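Local coordinates for protein histidine kinase (Caulobacter vibrioides, PDB 6TNE) that probably acts, through this phosphoacceptor receiver domain, in the phosphorelay of the hybrid histidine kinase CckA, a cyclic di-GMP-linked enzyme, at residues Asp60-Leu65 and Val77-Gly82; Val6-Ala11 and Val54-Ile59. One frame throughout, in Å; residues are numbered along the deposited sequence.

Interaction 1 (Asp60-Leu65 and Val77-Gly82); sequences DGPTLL and VMFISG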
loop_
_atom_site.group_PDB
_atom_site.type_symbol
_atom_site.label_atom_id
_atom_site.label_comp_id
_atom_site.label_asym_id
_atom_site.label_seq_id
_atom_site.Cartn_x
_atom_site.Cartn_y
_atom_site.Cartn_z
ATOM N N ASP A 60 9.423 -9.253 2.460
ATOM C CA ASP A 60 8.904 -8.180 3.311
ATOM C C ASP A 60 8.562 -6.944 2.473
ATOM O O ASP A 60 8.999 -6.784 1.329
ATOM C CB ASP A 60 9.940 -7.823 4.385
ATOM C CG ASP A 60 11.290 -7.592 3.787
ATOM O OD1 ASP A 60 11.603 -6.441 3.382
ATOM O OD2 ASP A 60 12.025 -8.591 3.652
ATOM N N GLY A 61 7.775 -6.035 3.068
ATOM C CA GLY A 61 7.372 -4.811 2.401
ATOM C C GLY A 61 8.536 -3.958 1.910
ATOM O O GLY A 61 8.542 -3.490 0.764
ATOM N N PRO A 62 9.563 -3.733 2.742
ATOM C CA PRO A 62 10.703 -2.928 2.256
ATOM C C PRO A 62 11.437 -3.561 1.074
ATOM O O PRO A 62 11.869 -2.852 0.155
ATOM C CB PRO A 62 11.571 -2.789 3.508
ATOM C CG PRO A 62 10.533 -2.793 4.592
ATOM C CD PRO A 62 9.574 -3.850 4.210
ATOM N N THR A 63 11.530 -4.891 1.042
ATOM C CA THR A 63 12.092 -5.573 -0.124
ATOM C C THR A 63 11.210 -5.408 -1.351
ATOM O O THR A 63 11.720 -5.186 -2.463
ATOM C CB THR A 63 12.353 -7.045 0.225
ATOM O OG1 THR A 63 13.293 -7.127 1.295
ATOM C CG2 THR A 63 12.860 -7.826 -0.994
ATOM N N LEU A 64 9.896 -5.527 -1.170
ATOM C CA LEU A 64 8.974 -5.216 -2.252
ATOM C C LEU A 64 9.231 -3.815 -2.779
ATOM O O LEU A 64 9.292 -3.615 -3.996
ATOM C CB LEU A 64 7.529 -5.366 -1.765
ATOM C CG LEU A 64 6.477 -4.746 -2.699
ATOM C CD1 LEU A 64 6.458 -5.455 -4.079
ATOM C CD2 LEU A 64 5.114 -4.830 -2.021
ATOM N N LEU A 65 9.401 -2.829 -1.892
ATOM C CA LEU A 65 9.657 -1.472 -2.363
ATOM C C LEU A 65 10.927 -1.425 -3.192
ATOM O O LEU A 65 10.980 -0.772 -4.234
ATOM C CB LEU A 65 9.746 -0.521 -1.168
ATOM C CG LEU A 65 10.064 0.920 -1.544
ATOM C CD1 LEU A 65 8.973 1.405 -2.546
ATOM C CD2 LEU A 65 10.149 1.807 -0.333
ATOM N N VAL A 77 4.939 5.904 -0.453
ATOM C CA VAL A 77 4.845 4.558 0.094
ATOM C C VAL A 77 4.549 4.683 1.575
ATOM O O VAL A 77 5.214 5.469 2.270
ATOM C CB VAL A 77 6.141 3.751 -0.137
ATOM C CG1 VAL A 77 6.057 2.384 0.520
ATOM C CG2 VAL A 77 6.520 3.722 -1.632
ATOM N N MET A 78 3.592 3.911 2.064
ATOM C CA MET A 78 3.225 3.887 3.470
ATOM C C MET A 78 3.301 2.461 3.953
ATOM O O MET A 78 2.596 1.578 3.423
ATOM C CB MET A 78 1.807 4.371 3.611
ATOM C CG MET A 78 1.325 4.392 5.017
ATOM S SD MET A 78 -0.257 5.178 5.268
ATOM C CE MET A 78 -1.322 4.394 4.130
ATOM N N PHE A 79 4.171 2.194 4.907
ATOM C CA PHE A 79 4.272 0.893 5.539
ATOM C C PHE A 79 3.389 0.848 6.756
ATOM O O PHE A 79 3.288 1.830 7.491
ATOM C CB PHE A 79 5.714 0.611 5.930
ATOM C CG PHE A 79 6.586 0.318 4.751
ATOM C CD1 PHE A 79 6.315 -0.790 3.919
ATOM C CD2 PHE A 79 7.630 1.154 4.421
ATOM C CE1 PHE A 79 7.096 -1.049 2.790
ATOM C CE2 PHE A 79 8.392 0.908 3.283
ATOM C CZ PHE A 79 8.132 -0.184 2.485
ATOM N N ILE A 80 2.794 -0.301 6.987
ATOM C CA ILE A 80 1.955 -0.551 8.145
ATOM C C ILE A 80 2.511 -1.766 8.877
ATOM O O ILE A 80 2.982 -2.721 8.257
ATOM C CB ILE A 80 0.468 -0.727 7.765
ATOM C CG1 ILE A 80 0.198 -1.930 6.855
ATOM C CG2 ILE A 80 -0.073 0.574 7.097
ATOM C CD1 ILE A 80 -1.237 -2.153 6.564
ATOM N N SER A 81 2.445 -1.749 10.206
ATOM C CA SER A 81 2.886 -2.928 10.953
ATOM C C SER A 81 2.461 -2.784 12.396
ATOM O O SER A 81 2.364 -1.667 12.916
ATOM C CB SER A 81 4.416 -3.123 10.968
ATOM O OG SER A 81 4.767 -4.347 11.616
ATOM N N GLY A 82 2.239 -3.942 13.047
ATOM C CA GLY A 82 2.038 -3.992 14.483
ATOM C C GLY A 82 3.311 -3.908 15.277
ATOM O O GLY A 82 3.247 -3.783 16.505
#
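Phe79 pushes its ring from strand 77-81 against the first turn of the helix at 61-65, and Gly61, Pro62 and Leu65 receive it. Its CG lies anti to the carbonyl carbon and beside the backbone N (chi1 -72°). Pro62 CG sits 4.1 Å above one ring face, offset toward the rim, while CG1 of Val77, two residues back on the same strand, occupies the opposite face. The ring is thus held between a proline and a valine methyl. Gly61, lacking a side chain, lets the helix backbone itself come up to the ring: its carbonyl carbon C is 3.4 Å from Phe79 CE1. At the ring edge, Leu65 CD2 lies 4.0 Å from Phe79 CZ. Leu65 extends from the helix with CG anti to the backbone N (chi1 178°), and its other methyl, CD1, meets Val77 CG2 tip to tip at 3.5 Å, a tight carbon pair. Asp60 fixes the start of the helix as N-cap. Its OD1 takes two bonds from the same face of the carboxylate, one from Thr63 N and one from Thr63 OG1, each 2.8 Å long, which should hold the carboxylate in place over the first turn. Val98 and Phe100 of the adjacent strand also touch the Phe79 side chain, and Val98 touches Leu65, completing a buried apolar layer. The segment axes run nearly antiparallel, at 163° and 10.1 Å apart, the helix-over-sheet packing of the beta-alpha-beta crossover 49-53, 61-72, 77-81 in the CheY-like receiver fold.

Interaction 2 (Val6-Ala11 and Val54-Ile59); sequences VEDEDA and VIMPGI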
loop_
_atom_site.group_PDB
_atom_site.type_symbol
_atom_site.label_atom_id
_atom_site.label_comp_id
_atom_site.label_asym_id
_atom_site.label_seq_id
_atom_site.Cartn_x
_atom_site.Cartn_y
_atom_site.Cartn_z
ATOM N N VAL A 6 -1.091 -3.833 -0.114
ATOM C CA VAL A 6 -0.475 -5.146 0.030
ATOM C C VAL A 6 -0.556 -5.549 1.492
ATOM O O VAL A 6 0.036 -4.900 2.361
ATOM C CB VAL A 6 0.975 -5.120 -0.457
ATOM C CG1 VAL A 6 1.526 -6.543 -0.522
ATOM C CG2 VAL A 6 1.101 -4.365 -1.785
ATOM N N GLU A 7 -1.299 -6.618 1.785
ATOM C CA GLU A 7 -1.535 -7.055 3.158
ATOM C C GLU A 7 -1.972 -8.512 3.075
ATOM O O GLU A 7 -2.918 -8.842 2.363
ATOM C CB GLU A 7 -2.601 -6.155 3.802
ATOM C CG GLU A 7 -3.192 -6.659 5.110
ATOM C CD GLU A 7 -2.160 -6.835 6.168
ATOM O OE1 GLU A 7 -1.686 -5.833 6.704
ATOM O OE2 GLU A 7 -1.771 -7.977 6.473
ATOM N N ASP A 8 -1.265 -9.384 3.807
ATOM C CA ASP A 8 -1.573 -10.811 3.765
ATOM C C ASP A 8 -2.815 -11.171 4.556
ATOM O O ASP A 8 -3.413 -12.232 4.299
ATOM C CB ASP A 8 -0.402 -11.648 4.252
ATOM C CG ASP A 8 -0.006 -11.304 5.641
ATOM O OD1 ASP A 8 0.319 -10.143 5.899
ATOM O OD2 ASP A 8 0.028 -12.226 6.486
ATOM N N GLU A 9 -3.161 -10.398 5.588
ATOM C CA GLU A 9 -4.311 -10.719 6.411
ATOM C C GLU A 9 -5.566 -10.243 5.696
ATOM O O GLU A 9 -5.836 -9.037 5.612
ATOM C CB GLU A 9 -4.185 -10.021 7.744
ATOM C CG GLU A 9 -5.098 -10.566 8.809
ATOM C CD GLU A 9 -4.648 -10.119 10.185
ATOM O OE1 GLU A 9 -3.454 -9.749 10.319
ATOM O OE2 GLU A 9 -5.493 -10.106 11.106
ATOM N N ASP A 10 -6.336 -11.196 5.182
ATOM C CA ASP A 10 -7.430 -10.869 4.280
ATOM C C ASP A 10 -8.441 -9.912 4.903
ATOM O O ASP A 10 -8.889 -8.976 4.255
ATOM C CB ASP A 10 -8.112 -12.127 3.747
ATOM C CG ASP A 10 -7.203 -12.945 2.786
ATOM O OD1 ASP A 10 -7.422 -14.172 2.736
ATOM O OD2 ASP A 10 -6.264 -12.425 2.109
ATOM N N ALA A 11 -8.877 -10.184 6.133
ATOM C CA ALA A 11 -9.925 -9.356 6.723
ATOM C C ALA A 11 -9.438 -7.929 6.990
ATOM O O ALA A 11 -10.200 -6.977 6.828
ATOM C CB ALA A 11 -10.436 -10.013 8.000
ATOM N N VAL A 54 4.604 -4.707 6.535
ATOM C CA VAL A 54 6.052 -4.923 6.595
ATOM C C VAL A 54 6.384 -6.404 6.545
ATOM O O VAL A 54 7.164 -6.841 5.685
ATOM C CB VAL A 54 6.661 -4.189 7.817
ATOM C CG1 VAL A 54 8.162 -4.527 7.944
ATOM C CG2 VAL A 54 6.433 -2.697 7.659
ATOM N N ILE A 55 5.832 -7.180 7.465
ATOM C CA ILE A 55 6.163 -8.598 7.585
ATOM C C ILE A 55 5.012 -9.390 6.973
ATOM O O ILE A 55 3.846 -9.225 7.378
ATOM C CB ILE A 55 6.332 -8.998 9.056
ATOM C CG1 ILE A 55 7.454 -8.165 9.695
ATOM C CG2 ILE A 55 6.571 -10.492 9.148
ATOM C CD1 ILE A 55 8.757 -8.097 8.875
ATOM N N MET A 56 5.298 -10.181 5.941
ATOM C CA MET A 56 4.292 -10.955 5.207
ATOM C C MET A 56 4.942 -12.249 4.775
ATOM O O MET A 56 6.156 -12.264 4.534
ATOM C CB MET A 56 3.864 -10.227 3.928
ATOM C CG MET A 56 3.180 -8.892 4.172
ATOM S SD MET A 56 2.695 -8.126 2.633
ATOM C CE MET A 56 4.256 -7.517 1.987
ATOM N N PRO A 57 4.190 -13.342 4.662
ATOM C CA PRO A 57 4.772 -14.543 4.025
ATOM C C PRO A 57 5.357 -14.138 2.667
ATOM O O PRO A 57 4.711 -13.400 1.887
ATOM C CB PRO A 57 3.570 -15.482 3.888
ATOM C CG PRO A 57 2.595 -15.057 4.993
ATOM C CD PRO A 57 2.780 -13.532 5.092
ATOM N N GLY A 58 6.582 -14.602 2.376
ATOM C CA GLY A 58 7.297 -14.131 1.204
ATOM C C GLY A 58 8.168 -12.921 1.532
ATOM O O GLY A 58 8.555 -12.700 2.678
ATOM N N ILE A 59 8.496 -12.127 0.510
ATOM C CA ILE A 59 9.323 -10.947 0.743
ATOM C C ILE A 59 8.629 -9.929 1.651
ATOM O O ILE A 59 7.405 -9.741 1.616
ATOM C CB ILE A 59 9.769 -10.295 -0.572
ATOM C CG1 ILE A 59 8.569 -9.728 -1.380
ATOM C CG2 ILE A 59 10.631 -11.294 -1.355
ATOM C CD1 ILE A 59 9.001 -9.003 -2.636
HETATM O O HOH W 1 1.733 -10.863 8.389
#
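The carboxylate of Asp8 has Pro57 over one face: the ring carbon CD of Pro57 stands 3.3 Å from Asp8 OD2, and the two side chains cross at about a right angle. Met56 CG comes to the same side of that plane but at the other oxygen, 3.6 Å from Asp8 OD1. From the opposite side Glu7 OE2 lies 3.1 Å from Asp8 OD1, a close approach of two acceptors. A water beyond the oxygens bonds to Asp8 OD2 and to Ile55 O, both at 2.9 Å, and so bridges the segments, although more acceptors surround it than it has protons. With CG between the backbone N and the carbonyl carbon (chi1 59°), Asp8 turns its carboxylate to the 54-59 loop; its backbone N is buried without a partner. Deeper in, Met56 bends at chi3 (-75°), which places CE, and Val6 CG1 packs against it, 3.7 Å from Met56 SD. Glu7 is held at both oxygens: OE2 accepts an almost straight bond (170°) from Glu9 N through its anti lone pair, at 2.9 Å, and OE1 forms a salt bridge with Lys103. Glu7 and Asp8 crowd Asp53, giving an acidic cluster consistent with the magnesium-binding phosphorylation site of receiver domains, where Asp53 would be the phosphoacceptor. The contact lies at the C-terminal ends of strands 2-6 and 49-53, joining the loop that leads into helix 10-21 to the one that leads into helix 61-72, with Leu64 of the latter helix touching Val6 beneath.

From the N terminus, strand 2-6 runs into the first segment of interaction 2, whose partner at 54-59 arrives only after helix 10-21, strand 26-30, helix 33-42 and strand 49-53; that contact therefore closes a long loop over the first half of the domain. Interaction 1 opens at the very next residue and closes the short loop made by the rest of helix 61-72 and the turn into strand 77-81. The two follow in series, neither nesting nor crossing. Val54 couples them through probable hydrogen bonds, from Gly61 N to its O and from its N to Ile80 O, linking the acidic loops to the sheet and the helix packed on it.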